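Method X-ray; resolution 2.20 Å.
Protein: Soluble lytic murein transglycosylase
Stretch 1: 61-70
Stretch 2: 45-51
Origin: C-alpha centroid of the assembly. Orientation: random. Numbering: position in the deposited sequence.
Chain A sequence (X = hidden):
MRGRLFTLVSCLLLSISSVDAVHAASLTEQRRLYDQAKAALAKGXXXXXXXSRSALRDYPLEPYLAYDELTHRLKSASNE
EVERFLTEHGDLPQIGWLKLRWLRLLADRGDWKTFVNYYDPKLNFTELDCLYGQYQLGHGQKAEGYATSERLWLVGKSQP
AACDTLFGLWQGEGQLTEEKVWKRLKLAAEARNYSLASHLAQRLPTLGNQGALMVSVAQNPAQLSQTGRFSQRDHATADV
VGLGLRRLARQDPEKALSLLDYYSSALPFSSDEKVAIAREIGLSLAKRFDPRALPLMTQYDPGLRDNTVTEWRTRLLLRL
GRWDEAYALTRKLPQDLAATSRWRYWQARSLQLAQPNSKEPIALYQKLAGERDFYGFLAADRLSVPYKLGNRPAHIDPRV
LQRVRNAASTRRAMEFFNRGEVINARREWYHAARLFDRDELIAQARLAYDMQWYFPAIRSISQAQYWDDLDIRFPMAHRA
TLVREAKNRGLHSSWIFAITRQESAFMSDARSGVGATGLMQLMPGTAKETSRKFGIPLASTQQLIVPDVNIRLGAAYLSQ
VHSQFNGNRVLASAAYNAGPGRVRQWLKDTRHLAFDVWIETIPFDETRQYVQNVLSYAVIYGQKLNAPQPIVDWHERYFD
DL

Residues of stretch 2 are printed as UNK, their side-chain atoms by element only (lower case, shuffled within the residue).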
# COMPACT_ATOMS: atom_id res chain seq x y z
N LEU A 61 -13.21 -29.26 2.58
CA LEU A 61 -12.36 -28.83 3.69
C LEU A 61 -11.42 -29.93 4.21
O LEU A 61 -10.57 -29.64 5.06
CB LEU A 61 -13.23 -28.31 4.83
CG LEU A 61 -14.16 -27.15 4.49
CD1 LEU A 61 -14.72 -26.57 5.77
CD2 LEU A 61 -13.42 -26.07 3.68
N GLU A 62 -11.56 -31.16 3.73
CA GLU A 62 -10.74 -32.26 4.24
C GLU A 62 -9.25 -31.99 4.21
O GLU A 62 -8.56 -32.38 5.17
CB GLU A 62 -11.06 -33.55 3.47
CG GLU A 62 -10.15 -34.73 3.80
CD GLU A 62 -10.45 -35.37 5.15
OE1 GLU A 62 -11.15 -34.75 5.99
OE2 GLU A 62 -9.98 -36.51 5.38
N PRO A 63 -8.68 -31.34 3.19
CA PRO A 63 -7.24 -31.06 3.23
C PRO A 63 -6.81 -30.24 4.44
O PRO A 63 -5.62 -30.29 4.80
CB PRO A 63 -7.00 -30.30 1.92
CG PRO A 63 -8.03 -30.81 1.01
CD PRO A 63 -9.25 -31.05 1.86
N TYR A 64 -7.72 -29.49 5.08
CA TYR A 64 -7.35 -28.74 6.28
C TYR A 64 -7.08 -29.67 7.46
O TYR A 64 -6.15 -29.43 8.24
CB TYR A 64 -8.44 -27.72 6.62
CG TYR A 64 -8.30 -26.41 5.86
CD1 TYR A 64 -8.48 -26.37 4.49
CD2 TYR A 64 -7.97 -25.24 6.51
CE1 TYR A 64 -8.34 -25.20 3.78
CE2 TYR A 64 -7.83 -24.04 5.82
CZ TYR A 64 -8.02 -24.03 4.45
OH TYR A 64 -7.90 -22.88 3.71
N LEU A 65 -7.86 -30.73 7.61
CA LEU A 65 -7.59 -31.69 8.68
C LEU A 65 -6.31 -32.46 8.40
O LEU A 65 -5.46 -32.62 9.28
CB LEU A 65 -8.76 -32.64 8.87
CG LEU A 65 -10.10 -31.98 9.21
CD1 LEU A 65 -11.18 -33.04 9.44
CD2 LEU A 65 -9.96 -31.07 10.43
N ALA A 66 -6.18 -32.98 7.18
CA ALA A 66 -4.92 -33.56 6.74
C ALA A 66 -3.75 -32.64 7.05
O ALA A 66 -2.71 -33.09 7.53
CB ALA A 66 -4.99 -33.86 5.24
N TYR A 67 -3.91 -31.35 6.78
CA TYR A 67 -2.82 -30.41 7.01
C TYR A 67 -2.46 -30.34 8.49
O TYR A 67 -1.29 -30.33 8.85
CB TYR A 67 -3.21 -29.03 6.48
CG TYR A 67 -2.19 -27.96 6.74
CD1 TYR A 67 -2.16 -27.28 7.95
CD2 TYR A 67 -1.25 -27.63 5.78
CE1 TYR A 67 -1.22 -26.29 8.19
CE2 TYR A 67 -0.31 -26.66 6.01
CZ TYR A 67 -0.30 -25.98 7.22
OH TYR A 67 0.63 -25.00 7.44
N ASP A 68 -3.47 -30.23 9.36
CA ASP A 68 -3.18 -30.14 10.79
C ASP A 68 -2.51 -31.42 11.29
O ASP A 68 -1.53 -31.38 12.04
CB ASP A 68 -4.46 -29.86 11.58
CG ASP A 68 -5.13 -28.57 11.16
OD1 ASP A 68 -4.42 -27.60 10.80
OD2 ASP A 68 -6.38 -28.52 11.19
N GLU A 69 -3.03 -32.57 10.86
CA GLU A 69 -2.50 -33.84 11.34
C GLU A 69 -1.05 -34.03 10.90
O GLU A 69 -0.19 -34.42 11.70
CB GLU A 69 -3.38 -34.97 10.85
CG GLU A 69 -3.32 -36.22 11.71
CD GLU A 69 -2.17 -37.13 11.32
OE1 GLU A 69 -1.65 -36.98 10.20
OE2 GLU A 69 -1.80 -37.99 12.15
N LEU A 70 -0.76 -33.72 9.64
CA LEU A 70 0.61 -33.85 9.16
C LEU A 70 1.54 -32.89 9.88
O LEU A 70 2.67 -33.25 10.23
CB LEU A 70 0.66 -33.62 7.65
CG LEU A 70 2.03 -33.86 7.00
CD1 LEU A 70 2.45 -35.31 7.24
CD2 LEU A 70 1.99 -33.54 5.51
N UNK A 45 -6.12 -35.66 19.29
CA UNK A 45 -6.62 -36.97 18.87
C UNK A 45 -6.78 -37.01 17.35
O UNK A 45 -7.74 -36.47 16.81
n UNK A 45 -9.80 -38.82 19.38
c UNK A 45 -8.52 -38.61 19.12
o UNK A 45 -7.81 -39.44 18.55
c UNK A 45 -7.93 -37.29 19.57
N UNK A 46 -5.87 -37.72 16.68
CA UNK A 46 -5.94 -37.87 15.23
C UNK A 46 -6.68 -39.13 14.78
O UNK A 46 -6.77 -39.38 13.57
c UNK A 46 -4.52 -37.84 14.63
o UNK A 46 -3.73 -38.95 15.03
N UNK A 47 -7.22 -39.94 15.70
CA UNK A 47 -7.85 -41.19 15.27
C UNK A 47 -9.10 -40.97 14.43
O UNK A 47 -9.22 -41.59 13.36
c UNK A 47 -8.12 -42.08 16.49
N UNK A 48 -10.08 -40.14 14.84
CA UNK A 48 -11.25 -39.95 13.96
C UNK A 48 -10.90 -39.47 12.56
O UNK A 48 -11.50 -39.94 11.59
c UNK A 48 -10.25 -39.43 16.12
c UNK A 48 -11.73 -39.12 16.14
c UNK A 48 -12.11 -38.94 14.73
N UNK A 49 -9.95 -38.55 12.43
CA UNK A 49 -9.59 -38.05 11.11
C UNK A 49 -9.12 -39.19 10.19
O UNK A 49 -9.57 -39.29 9.05
c UNK A 49 -8.23 -36.32 8.78
c UNK A 49 -6.19 -36.78 7.61
c UNK A 49 -7.70 -36.86 9.95
c UNK A 49 -5.66 -37.34 8.76
c UNK A 49 -7.48 -36.27 7.62
c UNK A 49 -8.53 -36.96 11.21
o UNK A 49 -5.42 -36.76 6.47
c UNK A 49 -6.42 -37.38 9.91
N UNK A 50 -8.21 -40.05 10.68
CA UNK A 50 -7.72 -41.16 9.85
C UNK A 50 -8.84 -42.11 9.49
O UNK A 50 -8.79 -42.73 8.42
s UNK A 50 -4.44 -40.31 10.43
c UNK A 50 -6.63 -41.98 10.53
c UNK A 50 -3.99 -41.47 9.16
c UNK A 50 -5.66 -41.22 11.40
N UNK A 51 -9.83 -42.27 10.37
CA UNK A 51 -10.97 -43.13 10.08
C UNK A 51 -11.91 -42.54 9.04
O UNK A 51 -12.75 -43.27 8.51
c UNK A 51 -11.74 -43.40 11.37

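Position 45 carries four side-chain atoms: a carbon bonded to CA, then a second carbon bearing one oxygen and one nitrogen. This is a short amide, and the residue is N45. It lies beyond the reach of stretch 1 and serves its own chain instead: the backbone N two positions on, at 47, donates to N45 OD1 over 3.0 Å, so the amide caps the turn that leads into the helix.

Position 46 has one carbon followed by one oxygen, a hydroxymethyl group. Its CA-to-CB bond points toward stretch 1, and its CB lies 3.5 Å from E69 CG, a contact between carbons. The residue is S46.

At position 47 a single carbon forms the whole side chain, with no contact to stretch 1. This is A47, whose backbone N is the donor to the cap.

Position 48 shows three carbons that close a ring onto the backbone N and lie out of reach of stretch 1. The ring closure identifies P48.

Position 49 has one carbon, then a six-carbon ring bearing one oxygen. Its CA-to-CB bond points toward stretch 1, and the ring enters a hole formed by E62, L65, A66 and E69, with its oxygen near A66 CB. A phenol is the match, and the residue is Y49. Its chi1 is t, at 154°. L65 C lies over one face, while L65 CB approaches Y49 CD1 at 3.7 Å. Y49 OH reaches A66 CB at 3.2 Å, E62 OE2 is 3.4 Å from Y49 CE1, and E69 CG packs 3.8 Å from Y49 CD2.

Position 50 bears an unbranched chain of two carbons, a sulfur and a terminal carbon. CA-to-CB points sideways, but the end of the side chain comes nearer, bringing the sulfur close to E69 OE2. The thioether identifies M50, with M50 SD 3.9 Å from E69 OE2.

Position 51 again has a single side-chain carbon, out of reach of stretch 1, and is A51. Its N donates a hydrogen bond to A47 O at 3.1 Å, continuing the helix.

The contact works as a knob in a hole. The helices make an angle of 133° between their N-to-C directions, their axes approaching to 10.6 Å, and Y49 spans the gap, with S46 and M50 adding contacts to E69. No hydrogen bond crosses the interface; the contact between the stretches is one of packing. Both carboxylate oxygens of E69 are satisfied elsewhere in the structure, whereas E62 OE1 is buried without a partner in the model.

Stretch 2 (45-51) NSAPYMA
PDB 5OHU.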